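Local atomic coordinates of TRAP dicarboxylate transporter-DctP subunit (Desulfovibrio desulfuricans subsp. desulfuricans, PDB entry 4NHB), a protein that binds sn-glycerol-3-phosphate and, as the periplasmic solute-binding subunit of a TRAP transporter, probably delivers such solutes to the membrane components for uptake. Residues M168-N174 with S188-F194. Sequence-based numbering, arbitrary orientation.
Sequences MRMRVPN and SGQPMPF. With G3P (sn-glycerol-3-phosphate), chain P.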
# COMPACT_ATOMS: atom_id res chain seq x y z
N MET A 168 4.46 -19.21 15.85
CA MET A 168 4.29 -19.03 14.41
C MET A 168 5.17 -17.92 13.92
O MET A 168 5.02 -16.82 14.37
CB MET A 168 2.86 -18.65 14.07
CG MET A 168 1.91 -19.80 14.02
SD MET A 168 0.42 -19.27 13.18
CE MET A 168 0.78 -19.76 11.50
N ARG A 169 6.09 -18.22 13.02
CA ARG A 169 6.98 -17.22 12.50
C ARG A 169 6.26 -16.53 11.35
O ARG A 169 6.23 -17.05 10.24
CB ARG A 169 8.26 -17.85 11.98
CG ARG A 169 9.14 -18.49 13.07
CD ARG A 169 10.27 -19.30 12.46
NE ARG A 169 11.46 -19.28 13.33
CZ ARG A 169 11.61 -20.04 14.42
NH1 ARG A 169 12.73 -19.94 15.13
NH2 ARG A 169 10.66 -20.89 14.79
N MET A 170 5.66 -15.37 11.59
CA MET A 170 4.94 -14.70 10.47
C MET A 170 5.76 -13.56 9.86
O MET A 170 6.29 -12.70 10.56
CB MET A 170 3.59 -14.17 10.92
CG MET A 170 2.69 -15.17 11.56
SD MET A 170 2.04 -16.37 10.44
CE MET A 170 0.60 -15.54 9.82
N ARG A 171 5.82 -13.53 8.54
CA ARG A 171 6.40 -12.38 7.87
C ARG A 171 5.64 -11.11 8.21
O ARG A 171 4.43 -11.14 8.32
CB ARG A 171 6.39 -12.58 6.37
CG ARG A 171 7.14 -11.47 5.61
CD ARG A 171 6.15 -10.48 4.94
NE ARG A 171 6.80 -9.25 4.50
CZ ARG A 171 6.23 -8.34 3.72
NH1 ARG A 171 4.98 -8.50 3.30
NH2 ARG A 171 6.89 -7.26 3.39
N VAL A 172 6.36 -10.02 8.38
CA VAL A 172 5.75 -8.70 8.47
C VAL A 172 6.62 -7.77 7.67
O VAL A 172 7.80 -8.01 7.52
CB VAL A 172 5.66 -8.18 9.92
CG1 VAL A 172 4.81 -9.12 10.75
CG2 VAL A 172 7.03 -8.05 10.53
N PRO A 173 6.02 -6.72 7.11
CA PRO A 173 6.81 -5.68 6.45
C PRO A 173 7.68 -4.98 7.48
O PRO A 173 7.27 -4.91 8.64
CB PRO A 173 5.74 -4.70 5.95
CG PRO A 173 4.54 -5.54 5.67
CD PRO A 173 4.57 -6.56 6.87
N ASN A 174 8.83 -4.47 7.06
CA ASN A 174 9.75 -3.77 7.97
C ASN A 174 9.42 -2.29 8.04
O ASN A 174 10.16 -1.44 7.57
CB ASN A 174 11.20 -3.95 7.52
CG ASN A 174 12.21 -3.61 8.63
OD1 ASN A 174 11.85 -3.36 9.77
ND2 ASN A 174 13.48 -3.61 8.27
N SER A 188 4.80 -13.40 16.40
CA SER A 188 6.25 -13.33 16.34
C SER A 188 6.65 -12.86 14.96
O SER A 188 6.77 -13.69 14.06
CB SER A 188 6.87 -14.72 16.55
OG SER A 188 6.63 -15.21 17.84
N GLY A 189 6.88 -11.56 14.78
CA GLY A 189 7.05 -11.01 13.45
C GLY A 189 8.44 -11.20 12.86
O GLY A 189 9.43 -11.03 13.55
N GLN A 190 8.51 -11.56 11.59
CA GLN A 190 9.78 -11.67 10.90
C GLN A 190 9.84 -10.57 9.84
O GLN A 190 9.34 -10.77 8.70
CB GLN A 190 9.93 -13.04 10.28
CG GLN A 190 9.36 -14.19 11.13
CD GLN A 190 10.21 -14.50 12.36
OE1 GLN A 190 11.45 -14.52 12.29
NE2 GLN A 190 9.55 -14.74 13.48
N PRO A 191 10.42 -9.41 10.20
CA PRO A 191 10.45 -8.29 9.25
C PRO A 191 11.28 -8.62 8.04
O PRO A 191 12.39 -9.12 8.18
CB PRO A 191 11.13 -7.16 10.03
CG PRO A 191 11.14 -7.60 11.46
CD PRO A 191 11.15 -9.08 11.44
N MET A 192 10.73 -8.35 6.86
CA MET A 192 11.51 -8.40 5.64
C MET A 192 10.80 -7.66 4.50
O MET A 192 9.56 -7.65 4.42
CB MET A 192 11.73 -9.85 5.24
CG MET A 192 10.49 -10.57 4.83
SD MET A 192 10.82 -12.33 4.54
CE MET A 192 10.88 -13.00 6.19
N PRO A 193 11.57 -6.99 3.62
CA PRO A 193 10.94 -6.39 2.45
C PRO A 193 10.12 -7.37 1.62
O PRO A 193 10.37 -8.58 1.57
CB PRO A 193 12.13 -5.88 1.61
CG PRO A 193 13.22 -5.70 2.59
CD PRO A 193 13.00 -6.65 3.72
N PHE A 194 9.14 -6.83 0.91
CA PHE A 194 8.28 -7.65 0.08
C PHE A 194 9.05 -8.52 -0.94
O PHE A 194 8.71 -9.68 -1.19
CB PHE A 194 7.31 -6.75 -0.67
CG PHE A 194 6.28 -7.51 -1.42
CD1 PHE A 194 5.29 -8.18 -0.72
CD2 PHE A 194 6.32 -7.60 -2.81
CE1 PHE A 194 4.33 -8.93 -1.40
CE2 PHE A 194 5.37 -8.35 -3.49
CZ PHE A 194 4.38 -9.00 -2.79
O1 G3P P . 2.05 0.22 2.28
C1 G3P P . 2.91 -0.65 2.96
C2 G3P P . 2.83 -2.05 2.33
O2 G3P P . 3.18 -1.97 0.98
C3 G3P P . 3.79 -3.00 3.07
O1P G3P P . 3.33 -4.30 2.95
O4P G3P P . 3.60 -4.58 0.55
O2P G3P P . 5.53 -5.21 2.09
O3P G3P P . 3.50 -6.66 1.99
P G3P P . 4.04 -5.24 1.83
O HOH W 1 3.41 -15.51 16.02
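In a parallel beta-alpha-beta unit the loops at the C-terminal ends of the strands commonly gather round the ligand, and this DctP-family solute-binding protein is a compact example. Strands 169-172 and 188-191, joined through helix 176-184, pair in parallel fashion, their axes twisted 45° apart, with a ladder of backbone hydrogen bonds: M170 N to S188 O (3.2 Å), Q190 N to M170 O (2.7 Å), V172 N to Q190 O (3.1 Å) and M192 N to V172 O (3.0 Å). Side chains alternate between two faces. On one, V172 lies against T179 and A182 of the crossover helix, its CG2 4.2 Å from P191 CB; a CB on G189 would sit only 3.3 Å from V172 CG2, so the glycine spares the valine a tight contact. M170, m at all three chi angles, turns its thioether away from the neighbouring strand to meet F153 and I187. On the other face, Q190 folds back in an m,m conformation, so that its NE2 donates to S188 O (3.0 Å) and lies 3.7 Å from R169 CB. R171 also starts on this face. With chi1 t and chi2 near -104°, between the usual wells, it runs past M192, R171 CG lying 3.6 Å from M192 CG, and its NE and NH2 both donate to M192 O. These bonds to the 188-194 segment probably help orient the guanidinium for the ligand in the pocket, which F194 and P173 help to line; F194 also makes a cation-pi contact with K37. R171 then clasps the phosphate with two nitrogens: NH2 reaches G3P O2P at 2.8 Å and NH1 reaches G3P O3P at 2.7 Å.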